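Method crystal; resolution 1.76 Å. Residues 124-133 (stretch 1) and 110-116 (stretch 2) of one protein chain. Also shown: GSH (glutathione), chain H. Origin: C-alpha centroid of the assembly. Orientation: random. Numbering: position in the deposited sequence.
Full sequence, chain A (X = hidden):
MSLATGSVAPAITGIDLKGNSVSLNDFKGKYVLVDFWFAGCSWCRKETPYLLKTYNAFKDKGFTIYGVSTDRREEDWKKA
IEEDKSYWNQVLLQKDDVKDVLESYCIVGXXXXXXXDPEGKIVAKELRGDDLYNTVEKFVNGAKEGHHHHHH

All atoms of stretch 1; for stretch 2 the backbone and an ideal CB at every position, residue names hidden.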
ATOM      1  N   ALA A 124       1.749  -5.677 -11.113  1.00 19.06           N
ATOM      2  CA  ALA A 124       1.997  -4.353 -11.657  1.00 19.59           C
ATOM      3  C   ALA A 124       2.756  -3.492 -10.666  1.00 24.59           C
ATOM      4  O   ALA A 124       2.663  -3.665  -9.442  1.00 22.52           O
ATOM      5  CB  ALA A 124       0.685  -3.680 -12.047  1.00 21.82           C
ATOM      6  N   LYS A 125       3.538  -2.565 -11.204  1.00 26.48           N
ATOM      7  CA  LYS A 125       4.251  -1.605 -10.379  1.00 28.16           C
ATOM      8  C   LYS A 125       4.306  -0.221 -11.048  1.00 25.62           C
ATOM      9  O   LYS A 125       3.763  -0.013 -12.153  1.00 24.05           O
ATOM     10  CB  LYS A 125       5.661  -2.121 -10.088  1.00 32.49           C
ATOM     11  CG  LYS A 125       6.401  -2.619 -11.318  1.00 38.86           C
ATOM     12  CD  LYS A 125       7.825  -3.038 -10.975  1.00 41.94           C
ATOM     13  CE  LYS A 125       8.560  -3.526 -12.212  1.00 47.94           C
ATOM     14  NZ  LYS A 125       9.925  -4.018 -11.875  1.00 58.45           N
ATOM     15  N   GLU A 126       4.957   0.714 -10.362  1.00 26.21           N
ATOM     16  CA  GLU A 126       5.082   2.099 -10.839  1.00 26.92           C
ATOM     17  C   GLU A 126       3.737   2.732 -11.159  1.00 26.50           C
ATOM     18  O   GLU A 126       3.583   3.419 -12.176  1.00 28.46           O
ATOM     19  CB  GLU A 126       5.996   2.176 -12.061  1.00 27.36           C
ATOM     20  CG  GLU A 126       7.464   1.892 -11.778  1.00 33.14           C
ATOM     21  CD  GLU A 126       8.121   2.977 -10.934  1.00 47.25           C
ATOM     22  OE1 GLU A 126       7.662   4.144 -10.975  1.00 48.93           O
ATOM     23  OE2 GLU A 126       9.101   2.662 -10.229  1.00 51.15           O
ATOM     24  N   LEU A 127       2.772   2.521 -10.269  1.00 23.16           N
ATOM     25  CA  LEU A 127       1.416   2.994 -10.459  1.00 23.39           C
ATOM     26  C   LEU A 127       1.244   4.412  -9.904  1.00 27.95           C
ATOM     27  O   LEU A 127       1.549   4.662  -8.748  1.00 24.28           O
ATOM     28  CB  LEU A 127       0.449   2.026  -9.768  1.00 22.69           C
ATOM     29  CG  LEU A 127       0.564   0.604 -10.317  1.00 24.75           C
ATOM     30  CD1 LEU A 127      -0.439  -0.320  -9.654  1.00 26.74           C
ATOM     31  CD2 LEU A 127       0.340   0.590 -11.814  1.00 26.78           C
ATOM     32  N   ARG A 128       0.741   5.320 -10.738  1.00 23.93           N
ATOM     33  CA  ARG A 128       0.520   6.719 -10.340  1.00 22.32           C
ATOM     34  C   ARG A 128      -0.700   7.256 -11.052  1.00 26.32           C
ATOM     35  O   ARG A 128      -1.021   6.822 -12.152  1.00 31.00           O
ATOM     36  CB  ARG A 128       1.694   7.586 -10.759  1.00 30.27           C
ATOM     37  CG  ARG A 128       3.025   7.070 -10.296  1.00 32.65           C
ATOM     38  CD  ARG A 128       3.274   7.385  -8.834  1.00 35.07           C
ATOM     39  NE  ARG A 128       4.669   7.074  -8.554  1.00 44.21           N
ATOM     40  CZ  ARG A 128       5.111   5.859  -8.248  1.00 49.17           C
ATOM     41  NH1 ARG A 128       4.261   4.841  -8.110  1.00 38.07           N
ATOM     42  NH2 ARG A 128       6.405   5.669  -8.050  1.00 40.73           N
ATOM     43  N   GLY A 129      -1.365   8.218 -10.423  1.00 30.15           N
ATOM     44  CA  GLY A 129      -2.429   8.974 -11.079  1.00 29.29           C
ATOM     45  C   GLY A 129      -3.498   8.108 -11.697  1.00 33.83           C
ATOM     46  O   GLY A 129      -3.909   7.104 -11.123  1.00 28.38           O
ATOM     47  N   ASP A 130      -3.943   8.503 -12.884  1.00 26.37           N
ATOM     48  CA  ASP A 130      -5.054   7.829 -13.539  1.00 29.50           C
ATOM     49  C   ASP A 130      -4.665   6.409 -13.914  1.00 29.98           C
ATOM     50  O   ASP A 130      -5.529   5.547 -14.094  1.00 28.32           O
ATOM     51  CB  ASP A 130      -5.494   8.593 -14.792  1.00 38.96           C
ATOM     52  CG  ASP A 130      -6.103   9.951 -14.468  1.00 45.85           C
ATOM     53  OD1 ASP A 130      -6.929  10.034 -13.529  1.00 44.18           O
ATOM     54  OD2 ASP A 130      -5.755  10.931 -15.158  1.00 65.49           O
ATOM     55  N   ASP A 131      -3.363   6.171 -14.036  1.00 29.79           N
ATOM     56  CA  ASP A 131      -2.882   4.875 -14.465  1.00 36.39           C
ATOM     57  C   ASP A 131      -3.117   3.861 -13.364  1.00 29.76           C
ATOM     58  O   ASP A 131      -3.301   2.669 -13.602  1.00 32.62           O
ATOM     59  CB  ASP A 131      -1.400   4.940 -14.808  1.00 45.82           C
ATOM     60  CG  ASP A 131      -0.927   3.698 -15.504  1.00 59.66           C
ATOM     61  OD1 ASP A 131      -1.609   3.288 -16.468  1.00 50.89           O
ATOM     62  OD2 ASP A 131       0.102   3.126 -15.083  1.00 44.85           O
ATOM     63  N   LEU A 132      -3.128   4.357 -12.143  1.00 28.31           N
ATOM     64  CA  LEU A 132      -3.434   3.546 -10.992  1.00 26.53           C
ATOM     65  C   LEU A 132      -4.875   2.977 -11.067  1.00 25.89           C
ATOM     66  O   LEU A 132      -5.100   1.748 -11.012  1.00 22.16           O
ATOM     67  CB  LEU A 132      -3.190   4.434  -9.790  1.00 32.52           C
ATOM     68  CG  LEU A 132      -3.112   3.833  -8.428  1.00 36.67           C
ATOM     69  CD1 LEU A 132      -2.247   4.728  -7.566  1.00 37.29           C
ATOM     70  CD2 LEU A 132      -4.543   3.728  -7.934  1.00 35.74           C
ATOM     71  N   TYR A 133      -5.855   3.859 -11.231  1.00 21.99           N
ATOM     72  CA  TYR A 133      -7.236   3.447 -11.433  1.00 23.47           C
ATOM     73  C   TYR A 133      -7.370   2.499 -12.633  1.00 20.59           C
ATOM     74  O   TYR A 133      -7.984   1.427 -12.542  1.00 21.78           O
ATOM     75  CB  TYR A 133      -8.100   4.691 -11.668  1.00 23.87           C
ATOM     76  CG  TYR A 133      -9.564   4.385 -11.774  1.00 21.49           C
ATOM     77  CD1 TYR A 133     -10.110   3.949 -12.984  1.00 29.44           C
ATOM     78  CD2 TYR A 133     -10.404   4.520 -10.685  1.00 26.13           C
ATOM     79  CE1 TYR A 133     -11.445   3.655 -13.094  1.00 27.09           C
ATOM     80  CE2 TYR A 133     -11.751   4.233 -10.785  1.00 27.17           C
ATOM     81  CZ  TYR A 133     -12.262   3.807 -11.987  1.00 33.07           C
ATOM     82  OH  TYR A 133     -13.592   3.528 -12.088  1.00 33.30           O
ATOM     83  N   UNK A 110      10.291   6.654  -3.132  1.00 22.22           N
ATOM     84  CA  UNK A 110       8.863   6.748  -2.791  1.00 24.22           C
ATOM     85  C   UNK A 110       8.208   7.838  -3.621  1.00 32.57           C
ATOM     86  O   UNK A 110       8.865   8.802  -4.002  1.00 31.46           O
ATOM     87  CB  UNK A 110       8.671   7.029  -1.299  1.00 24.22           C
ATOM     88  N   UNK A 111       6.906   7.696  -3.917  1.00 30.05           N
ATOM     89  CA  UNK A 111       6.034   6.603  -3.546  1.00 27.89           C
ATOM     90  C   UNK A 111       6.452   5.291  -4.227  1.00 18.05           C
ATOM     91  O   UNK A 111       7.102   5.309  -5.263  1.00 22.03           O
ATOM     92  CB  UNK A 111       4.587   6.949  -3.902  1.00 27.89           C
ATOM     93  N   UNK A 112       6.084   4.184  -3.599  1.00 22.49           N
ATOM     94  CA  UNK A 112       6.243   2.873  -4.170  1.00 18.28           C
ATOM     95  C   UNK A 112       4.875   2.189  -4.090  1.00 16.38           C
ATOM     96  O   UNK A 112       4.404   1.815  -2.994  1.00 18.20           O
ATOM     97  CB  UNK A 112       7.330   2.073  -3.450  1.00 18.28           C
ATOM     98  N   UNK A 113       4.216   2.107  -5.243  1.00 17.06           N
ATOM     99  CA  UNK A 113       2.860   1.566  -5.284  1.00 17.11           C
ATOM    100  C   UNK A 113       2.787   0.416  -6.287  1.00 19.89           C
ATOM    101  O   UNK A 113       3.065   0.592  -7.482  1.00 20.42           O
ATOM    102  CB  UNK A 113       1.852   2.659  -5.646  1.00 17.11           C
ATOM    103  N   UNK A 114       2.417  -0.751  -5.786  1.00 17.98           N
ATOM    104  CA  UNK A 114       2.377  -1.965  -6.578  1.00 16.58           C
ATOM    105  C   UNK A 114       1.005  -2.634  -6.442  1.00 17.42           C
ATOM    106  O   UNK A 114       0.267  -2.346  -5.519  1.00 16.26           O
ATOM    107  CB  UNK A 114       3.492  -2.921  -6.150  1.00 16.58           C
ATOM    108  N   UNK A 115       0.687  -3.531  -7.370  1.00 16.67           N
ATOM    109  CA  UNK A 115      -0.553  -4.291  -7.343  1.00 14.73           C
ATOM    110  C   UNK A 115      -0.208  -5.752  -7.163  1.00 15.11           C
ATOM    111  O   UNK A 115       0.601  -6.303  -7.926  1.00 17.10           O
ATOM    112  CB  UNK A 115      -1.375  -4.072  -8.615  1.00 14.73           C
ATOM    113  N   UNK A 116      -0.774  -6.336  -6.116  1.00 16.29           N
ATOM    114  CA  UNK A 116      -0.608  -7.752  -5.790  1.00 16.74           C
ATOM    115  C   UNK A 116      -1.901  -8.523  -6.107  1.00 17.92           C
ATOM    116  O   UNK A 116      -2.995  -8.073  -5.794  1.00 17.70           O
ATOM    117  CB  UNK A 116      -0.229  -7.922  -4.317  1.00 16.74           C
TER
HETATM  118  N1  GSH H 507      14.869 -12.688  -5.881  0.50 38.59           N
HETATM  119  CA1 GSH H 507      15.574 -11.405  -6.145  0.50 31.42           C
HETATM  120  C1  GSH H 507      17.067 -11.585  -6.197  0.50 34.53           C
HETATM  121  O11 GSH H 507      17.697 -11.098  -7.162  0.50 27.98           O
HETATM  122  O12 GSH H 507      17.628 -12.214  -5.271  0.50 30.68           O
HETATM  123  CB1 GSH H 507      15.184 -10.403  -5.060  0.50 32.72           C
HETATM  124  CG1 GSH H 507      16.121  -9.198  -5.031  0.50 34.66           C
HETATM  125  CD1 GSH H 507      15.685  -8.145  -6.029  0.50 36.66           C
HETATM  126  OE1 GSH H 507      14.666  -8.258  -6.697  0.50 29.54           O
HETATM  127  N2  GSH H 507      16.469  -7.074  -6.128  0.50 32.06           N
HETATM  128  CA2 GSH H 507      16.113  -5.978  -7.001  0.50 25.46           C
HETATM  129  C2  GSH H 507      15.989  -6.415  -8.430  0.50 36.95           C
HETATM  130  O2  GSH H 507      16.871  -7.066  -8.970  0.50 37.03           O
HETATM  131  CB2 GSH H 507      17.143  -4.853  -6.896  0.50 23.83           C
HETATM  132  SG2 GSH H 507      17.478  -4.374  -5.188  0.50 29.51           S
HETATM  133  N3  GSH H 507      14.868  -6.026  -9.026  0.50 36.14           N
HETATM  134  CA3 GSH H 507      14.550  -6.286 -10.415  0.50 37.94           C
HETATM  135  C3  GSH H 507      13.383  -5.420 -10.858  0.50 44.99           C
HETATM  136  O31 GSH H 507      12.959  -5.551 -12.022  0.50 46.16           O
HETATM  137  O32 GSH H 507      12.875  -4.606 -10.047  0.50 39.84           O

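Position 110 points its CB away from stretch 1, which sets no demand here, so many side chains would suit. The deposited residue is Phe-110, which makes no contact with stretch 1.

Position 111 points toward stretch 1. Its ideal CB lies 4.5 Å from CZ of Arg-128, whose guanidinium offers a flat face. The peptide bond before it is cis. Cis bonds are far commoner before proline than before any other residue, so proline is strongly favoured. The deposited residue is Pro-111. Its CG lies over one face of the guanidinium, 3.4 Å from Arg-128 NE. Its carbonyl O is 2.9 Å from Arg-128 NH2, but the angle is too poor for a hydrogen bond.

Position 112 begins the strand, and its CB points away. Stretch 1 leaves the choice wide. It is His-112. The approach is loose: His-112 ND1 is 5.3 Å from Glu-126 OE2.

Position 113 points toward stretch 1. Its ideal CB is 3.7 Å from Leu-127 O, 4.1 Å from Arg-128 NH1 and 5.0 Å from Leu-132 CD1. The oxygen already accepts a hydrogen bond from Arg-128 NH1 at 2.8 Å, and leucine carbons line the space beyond. Valine, isoleucine, leucine or methionine would suit. The deposited residue is Ile-113. Its CG2 meets Leu-127 CB at 4.2 Å, and its CD1 reaches Leu-132 CD1 at 4.1 Å. Its backbone O accepts a weak hydrogen bond from Leu-127 N at 3.4 Å. Its N has no partner.

Position 114 points sideways. The ideal CB is 3.5 Å from Ala-124 O and 4.5 Å from Lys-125 CA. The extended backbone suits a beta-branched residue, though other apolar side chains could fit. It is Ile-114, with chi1 in p. Its CG2 packs on Lys-125 CB at 3.8 Å, while the end of the chain leads away.

Position 115 pairs with Ala-124 in an antiparallel bridge. Both CB atoms lie on the same sheet face. The ideal CB is 4.0 Å from both Ala-124 CB and Leu-127 CD1, so an apolar side chain is expected: leucine, isoleucine, valine or methionine. The deposited residue is Leu-115. Its CB packs against Ala-124 CB and Leu-127 CD1. Leu-115 N donates to Ala-124 O at 2.9 Å; the return bond, Ala-124 N to Leu-115 O, is weak at 3.4 Å.

Position 116 points away, and stretch 1 does not constrain it. It is Val-116, without contact to stretch 1.

Stretch 2 (110-116) FPHIILV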
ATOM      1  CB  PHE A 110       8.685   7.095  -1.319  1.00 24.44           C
ATOM      2  CG  PHE A 110       9.261   6.086  -0.385  1.00 29.41           C
ATOM      3  CD1 PHE A 110      10.626   6.036  -0.167  1.00 28.68           C
ATOM      4  CD2 PHE A 110       8.447   5.194   0.294  1.00 24.83           C
ATOM      5  CE1 PHE A 110      11.172   5.101   0.701  1.00 26.50           C
ATOM      6  CE2 PHE A 110       8.985   4.268   1.169  1.00 28.65           C
ATOM      7  CZ  PHE A 110      10.352   4.222   1.374  1.00 24.84           C
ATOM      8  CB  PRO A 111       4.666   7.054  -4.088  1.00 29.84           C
ATOM      9  CG  PRO A 111       4.988   7.927  -5.244  1.00 41.88           C
ATOM     10  CD  PRO A 111       6.263   8.621  -4.872  1.00 44.85           C
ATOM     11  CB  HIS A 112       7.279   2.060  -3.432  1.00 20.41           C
ATOM     12  CG  HIS A 112       7.654   0.818  -4.145  1.00 19.40           C
ATOM     13  ND1 HIS A 112       8.378   0.835  -5.316  1.00 28.89           N
ATOM     14  CD2 HIS A 112       7.405  -0.481  -3.874  1.00 21.54           C
ATOM     15  CE1 HIS A 112       8.552  -0.403  -5.737  1.00 32.68           C
ATOM     16  NE2 HIS A 112       7.978  -1.221  -4.875  1.00 24.41           N
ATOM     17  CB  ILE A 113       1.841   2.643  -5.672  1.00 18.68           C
ATOM     18  CG1 ILE A 113       1.996   3.866  -4.773  1.00 19.92           C
ATOM     19  CG2 ILE A 113       0.432   2.079  -5.582  1.00 20.46           C
ATOM     20  CD1 ILE A 113       1.062   5.012  -5.125  1.00 22.18           C
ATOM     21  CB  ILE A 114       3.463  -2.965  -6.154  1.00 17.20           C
ATOM     22  CG1 ILE A 114       3.285  -3.374  -4.681  1.00 19.76           C
ATOM     23  CG2 ILE A 114       4.849  -2.354  -6.361  1.00 22.93           C
ATOM     24  CD1 ILE A 114       4.234  -4.456  -4.226  1.00 20.65           C
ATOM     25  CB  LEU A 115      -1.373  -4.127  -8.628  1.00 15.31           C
ATOM     26  CG  LEU A 115      -2.760  -4.805  -8.600  1.00 16.59           C
ATOM     27  CD1 LEU A 115      -3.631  -4.305  -7.448  1.00 16.22           C
ATOM     28  CD2 LEU A 115      -3.466  -4.644  -9.937  1.00 20.94           C
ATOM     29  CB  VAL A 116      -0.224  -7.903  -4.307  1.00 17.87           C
ATOM     30  CG1 VAL A 116      -0.105  -9.374  -3.922  1.00 19.18           C
ATOM     31  CG2 VAL A 116       1.073  -7.149  -4.024  1.00 20.33           C
TER
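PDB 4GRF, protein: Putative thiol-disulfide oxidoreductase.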